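Local coordinates for protein Hen1 (Anabaena variabilis, PDB 3JWH) that probably transfers a methyl group from S-adenosylmethionine to the 2'-hydroxyl of the 3'-terminal nucleotide of RNA, at residues Cys38-Lys49 with Ser65-Leu76. Numbering follows the deposited sequence.
With SAH (S-adenosyl-L-homocysteine), chain C.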
loop_
_atom_site.group_PDB
_atom_site.type_symbol
_atom_site.label_atom_id
_atom_site.label_comp_id
_atom_site.label_asym_id
_atom_site.label_seq_id
_atom_site.Cartn_x
_atom_site.Cartn_y
_atom_site.Cartn_z
ATOM N N CYS A 38 1.673 2.623 7.248
ATOM C CA CYS A 38 1.897 3.949 6.688
ATOM C C CYS A 38 3.253 4.610 6.961
ATOM O O CYS A 38 3.624 5.563 6.280
ATOM C CB CYS A 38 0.772 4.880 7.137
ATOM S SG CYS A 38 0.821 5.305 8.878
ATOM N N GLY A 39 3.985 4.118 7.949
ATOM C CA GLY A 39 5.273 4.709 8.245
ATOM C C GLY A 39 5.192 6.200 8.525
ATOM O O GLY A 39 4.260 6.669 9.186
ATOM N N GLN A 40 6.151 6.951 7.992
ATOM C CA GLN A 40 6.213 8.394 8.207
ATOM C C GLN A 40 5.146 9.211 7.487
ATOM O O GLN A 40 5.121 10.431 7.616
ATOM C CB GLN A 40 7.586 8.929 7.812
ATOM C CG GLN A 40 8.742 8.111 8.341
ATOM C CD GLN A 40 10.057 8.869 8.285
ATOM O OE1 GLN A 40 10.352 9.557 7.301
ATOM N NE2 GLN A 40 10.855 8.738 9.339
ATOM N N GLY A 41 4.287 8.554 6.714
ATOM C CA GLY A 41 3.220 9.268 6.035
ATOM C C GLY A 41 3.534 9.885 4.686
ATOM O O GLY A 41 2.897 10.858 4.288
ATOM N N ASN A 42 4.502 9.326 3.971
ATOM C CA ASN A 42 4.857 9.868 2.663
ATOM C C ASN A 42 3.644 9.853 1.750
ATOM O O ASN A 42 3.267 10.883 1.194
ATOM C CB ASN A 42 6.013 9.083 2.053
ATOM C CG ASN A 42 7.315 9.324 2.784
ATOM O OD1 ASN A 42 7.542 10.419 3.319
ATOM N ND2 ASN A 42 8.193 8.316 2.805
ATOM N N LEU A 43 3.007 8.692 1.619
ATOM C CA LEU A 43 1.819 8.609 0.791
ATOM C C LEU A 43 0.659 9.380 1.436
ATOM O O LEU A 43 -0.146 9.999 0.734
ATOM C CB LEU A 43 1.425 7.149 0.566
ATOM C CG LEU A 43 0.062 6.976 -0.104
ATOM C CD1 LEU A 43 0.086 7.567 -1.511
ATOM C CD2 LEU A 43 -0.297 5.506 -0.150
ATOM N N LEU A 44 0.566 9.351 2.770
ATOM C CA LEU A 44 -0.520 10.075 3.455
ATOM C C LEU A 44 -0.443 11.587 3.160
ATOM O O LEU A 44 -1.471 12.244 3.017
ATOM C CB LEU A 44 -0.471 9.851 4.980
ATOM C CG LEU A 44 -0.610 8.443 5.588
ATOM C CD1 LEU A 44 -0.578 8.591 7.097
ATOM C CD2 LEU A 44 -1.902 7.742 5.149
ATOM N N LYS A 45 0.765 12.137 3.072
ATOM C CA LYS A 45 0.933 13.566 2.782
ATOM C C LYS A 45 0.363 13.913 1.409
ATOM O O LYS A 45 -0.357 14.900 1.252
ATOM C CB LYS A 45 2.414 13.949 2.841
ATOM C CG LYS A 45 2.681 15.426 2.599
ATOM C CD LYS A 45 4.082 15.828 3.035
ATOM C CE LYS A 45 4.186 17.341 3.195
ATOM N NZ LYS A 45 5.511 17.772 3.745
ATOM N N ILE A 46 0.678 13.081 0.420
ATOM C CA ILE A 46 0.195 13.279 -0.940
ATOM C C ILE A 46 -1.328 13.141 -1.073
ATOM O O ILE A 46 -1.951 13.885 -1.815
ATOM C CB ILE A 46 0.919 12.292 -1.914
ATOM C CG1 ILE A 46 2.370 12.747 -2.104
ATOM C CG2 ILE A 46 0.216 12.249 -3.274
ATOM C CD1 ILE A 46 3.277 11.687 -2.686
ATOM N N LEU A 47 -1.935 12.197 -0.356
ATOM C CA LEU A 47 -3.384 12.019 -0.430
ATOM C C LEU A 47 -4.162 13.154 0.255
ATOM O O LEU A 47 -5.183 13.620 -0.253
ATOM C CB LEU A 47 -3.791 10.686 0.217
ATOM C CG LEU A 47 -3.225 9.380 -0.343
ATOM C CD1 LEU A 47 -3.905 8.201 0.354
ATOM C CD2 LEU A 47 -3.452 9.312 -1.855
ATOM N N LEU A 48 -3.683 13.584 1.416
ATOM C CA LEU A 48 -4.339 14.637 2.185
ATOM C C LEU A 48 -4.358 15.958 1.413
ATOM O O LEU A 48 -5.339 16.706 1.456
ATOM C CB LEU A 48 -3.611 14.848 3.515
ATOM C CG LEU A 48 -4.409 14.946 4.828
ATOM C CD1 LEU A 48 -3.679 15.920 5.758
ATOM C CD2 LEU A 48 -5.841 15.406 4.593
ATOM N N LYS A 49 -3.266 16.238 0.717
ATOM C CA LYS A 49 -3.134 17.463 -0.071
ATOM C C LYS A 49 -4.055 17.452 -1.275
ATOM O O LYS A 49 -4.484 18.499 -1.727
ATOM C CB LYS A 49 -1.692 17.641 -0.567
ATOM C CG LYS A 49 -0.684 17.961 0.514
ATOM C CD LYS A 49 0.732 18.060 -0.057
ATOM C CE LYS A 49 1.186 16.726 -0.636
ATOM N NZ LYS A 49 2.587 16.760 -1.143
ATOM N N SER A 65 7.019 6.304 14.356
ATOM C CA SER A 65 6.672 6.623 12.980
ATOM C C SER A 65 5.389 7.427 12.854
ATOM O O SER A 65 5.305 8.332 12.021
ATOM C CB SER A 65 6.561 5.345 12.167
ATOM O OG SER A 65 7.846 4.787 11.976
ATOM N N LEU A 66 4.386 7.102 13.666
ATOM C CA LEU A 66 3.124 7.832 13.609
ATOM C C LEU A 66 3.298 9.267 14.098
ATOM O O LEU A 66 2.657 10.168 13.580
ATOM C CB LEU A 66 2.038 7.132 14.441
ATOM C CG LEU A 66 1.026 6.136 13.842
ATOM C CD1 LEU A 66 1.300 5.800 12.392
ATOM C CD2 LEU A 66 1.039 4.903 14.694
ATOM N N GLU A 67 4.141 9.488 15.101
ATOM C CA GLU A 67 4.348 10.853 15.596
ATOM C C GLU A 67 5.016 11.670 14.495
ATOM O O GLU A 67 4.661 12.820 14.250
ATOM C CB GLU A 67 5.229 10.873 16.852
ATOM C CG GLU A 67 4.583 10.300 18.118
ATOM C CD GLU A 67 3.347 11.074 18.584
ATOM O OE1 GLU A 67 2.332 11.081 17.854
ATOM O OE2 GLU A 67 3.388 11.676 19.685
ATOM N N ILE A 68 5.991 11.070 13.827
ATOM C CA ILE A 68 6.676 11.754 12.749
ATOM C C ILE A 68 5.683 12.054 11.624
ATOM O O ILE A 68 5.665 13.163 11.094
ATOM C CB ILE A 68 7.865 10.905 12.248
ATOM C CG1 ILE A 68 8.923 10.831 13.363
ATOM C CG2 ILE A 68 8.452 11.504 10.985
ATOM C CD1 ILE A 68 10.071 9.913 13.076
ATOM N N ALA A 69 4.842 11.082 11.275
ATOM C CA ALA A 69 3.846 11.289 10.223
ATOM C C ALA A 69 2.991 12.524 10.523
ATOM O O ALA A 69 2.797 13.386 9.663
ATOM C CB ALA A 69 2.958 10.070 10.095
ATOM N N GLN A 70 2.475 12.595 11.748
ATOM C CA GLN A 70 1.639 13.708 12.179
ATOM C C GLN A 70 2.433 15.010 12.052
ATOM O O GLN A 70 1.903 16.049 11.665
ATOM C CB GLN A 70 1.201 13.484 13.635
ATOM C CG GLN A 70 0.145 14.440 14.153
ATOM C CD GLN A 70 -1.065 14.504 13.244
ATOM O OE1 GLN A 70 -1.041 15.185 12.218
ATOM N NE2 GLN A 70 -2.125 13.783 13.603
ATOM N N GLU A 71 3.720 14.933 12.362
ATOM C CA GLU A 71 4.605 16.084 12.306
ATOM C C GLU A 71 4.713 16.692 10.909
ATOM O O GLU A 71 4.441 17.877 10.729
ATOM C CB GLU A 71 5.986 15.684 12.815
ATOM C CG GLU A 71 6.946 16.837 13.028
ATOM C CD GLU A 71 8.169 16.403 13.820
ATOM O OE1 GLU A 71 8.806 15.396 13.427
ATOM O OE2 GLU A 71 8.494 17.064 14.832
ATOM N N ARG A 72 5.101 15.902 9.916
ATOM C CA ARG A 72 5.213 16.462 8.578
ATOM C C ARG A 72 3.853 16.753 7.948
ATOM O O ARG A 72 3.718 17.692 7.151
ATOM C CB ARG A 72 6.073 15.572 7.676
ATOM C CG ARG A 72 5.909 14.088 7.840
ATOM C CD ARG A 72 7.091 13.365 7.193
ATOM N NE ARG A 72 7.144 13.550 5.742
ATOM C CZ ARG A 72 6.304 12.987 4.875
ATOM N NH1 ARG A 72 5.331 12.194 5.299
ATOM N NH2 ARG A 72 6.439 13.216 3.575
ATOM N N LEU A 73 2.839 15.979 8.317
ATOM C CA LEU A 73 1.513 16.216 7.771
ATOM C C LEU A 73 1.066 17.589 8.222
ATOM O O LEU A 73 0.250 18.231 7.565
ATOM C CB LEU A 73 0.512 15.155 8.239
ATOM C CG LEU A 73 0.516 13.820 7.472
ATOM C CD1 LEU A 73 -0.374 12.792 8.162
ATOM C CD2 LEU A 73 0.044 14.044 6.056
ATOM N N ASP A 74 1.615 18.051 9.340
ATOM C CA ASP A 74 1.248 19.359 9.861
ATOM C C ASP A 74 1.972 20.494 9.171
ATOM O O ASP A 74 1.680 21.650 9.417
ATOM C CB ASP A 74 1.493 19.431 11.368
ATOM C CG ASP A 74 0.375 18.797 12.160
ATOM O OD1 ASP A 74 -0.787 19.012 11.787
ATOM O OD2 ASP A 74 0.652 18.097 13.149
ATOM N N ARG A 75 2.930 20.166 8.314
ATOM C CA ARG A 75 3.654 21.189 7.583
ATOM C C ARG A 75 2.788 21.647 6.408
ATOM O O ARG A 75 3.145 22.575 5.680
ATOM C CB ARG A 75 4.996 20.638 7.097
ATOM C CG ARG A 75 5.948 20.266 8.241
ATOM C CD ARG A 75 7.166 19.506 7.735
ATOM N NE ARG A 75 8.047 19.073 8.820
ATOM C CZ ARG A 75 9.074 18.241 8.656
ATOM N NH1 ARG A 75 9.345 17.751 7.451
ATOM N NH2 ARG A 75 9.829 17.897 9.692
ATOM N N LEU A 76 1.637 21.003 6.243
ATOM C CA LEU A 76 0.712 21.347 5.170
ATOM C C LEU A 76 -0.220 22.485 5.570
ATOM O O LEU A 76 -0.526 22.680 6.747
ATOM C CB LEU A 76 -0.146 20.140 4.788
ATOM C CG LEU A 76 0.553 18.874 4.299
ATOM C CD1 LEU A 76 -0.484 17.799 4.071
ATOM C CD2 LEU A 76 1.311 19.148 3.028
HETATM N N SAH C . 4.824 2.645 3.509
HETATM C CA SAH C . 5.821 3.592 4.032
HETATM C CB SAH C . 7.087 2.829 4.427
HETATM C CG SAH C . 6.758 1.747 5.456
HETATM S SD SAH C . 8.193 0.724 5.954
HETATM C C SAH C . 6.178 4.613 2.950
HETATM O O SAH C . 7.176 4.353 2.245
HETATM O OXT SAH C . 5.448 5.626 2.857
HETATM C "C5'" SAH C . 7.258 -0.607 6.789
HETATM C "C4'" SAH C . 6.192 -0.033 7.725
HETATM O "O4'" SAH C . 5.326 -1.101 8.146
HETATM C "C3'" SAH C . 6.844 0.544 8.985
HETATM O "O3'" SAH C . 6.129 1.705 9.416
HETATM C "C2'" SAH C . 6.651 -0.602 9.978
HETATM O "O2'" SAH C . 6.630 -0.074 11.307
HETATM C "C1'" SAH C . 5.239 -1.021 9.576
HETATM N N9 SAH C . 4.880 -2.353 10.111
HETATM C C8 SAH C . 5.642 -3.442 10.062
HETATM N N7 SAH C . 4.990 -4.467 10.606
HETATM C C5 SAH C . 3.801 -4.029 11.006
HETATM C C6 SAH C . 2.713 -4.617 11.630
HETATM N N6 SAH C . 2.743 -5.907 11.964
HETATM N N1 SAH C . 1.641 -3.871 11.905
HETATM C C2 SAH C . 1.606 -2.583 11.590
HETATM N N3 SAH C . 2.623 -1.990 10.997
HETATM C C4 SAH C . 3.731 -2.678 10.691
#
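Gln40, in the turn before helix 42-49, and Ala69, midway along the helix that includes 65-73, bring the backbones closest (CA atoms 4.2 Å apart); the segments 42-49 and 65-73 run in roughly the same direction, inclined by 35° with axes 9.7 Å apart. Ala69 presents so little bulk that the turn 38-41 can lie on it: Gln40 O receives a CA-H...O contact from Ala69 CA at 3.0 Å. The same oxygen takes the hydrogen bond from Arg72 NH1 (2.9 Å), bent and from above the carbonyl plane. Arg72 CG sits between its backbone N and carbonyl carbon (chi1 39°), and a bend at chi3 brings the guanidinium to the start of helix 42-49. Gly41 O lies at the edge of the guanidinium, Lys45 CD over one face, and Asn42 OD1 over the other, the amide nearly perpendicular. A leucine in place of Arg72 would probably leave Gln40 O without this donor and Lys45 CD without its flat partner. Further along, Leu73 CD2 presses on Lys45 CA (3.4 Å), and Leu76 CD2 wedges against Lys45 CE and Lys49 CD. Cys38, Gly39 and Asn42 belong to the S-adenosylhomocysteine pocket: this is the glycine-rich loop after strand 32-36 and the helix that follows it in a Rossmann-like methyltransferase, packed beside the next helix on one side of the sheet.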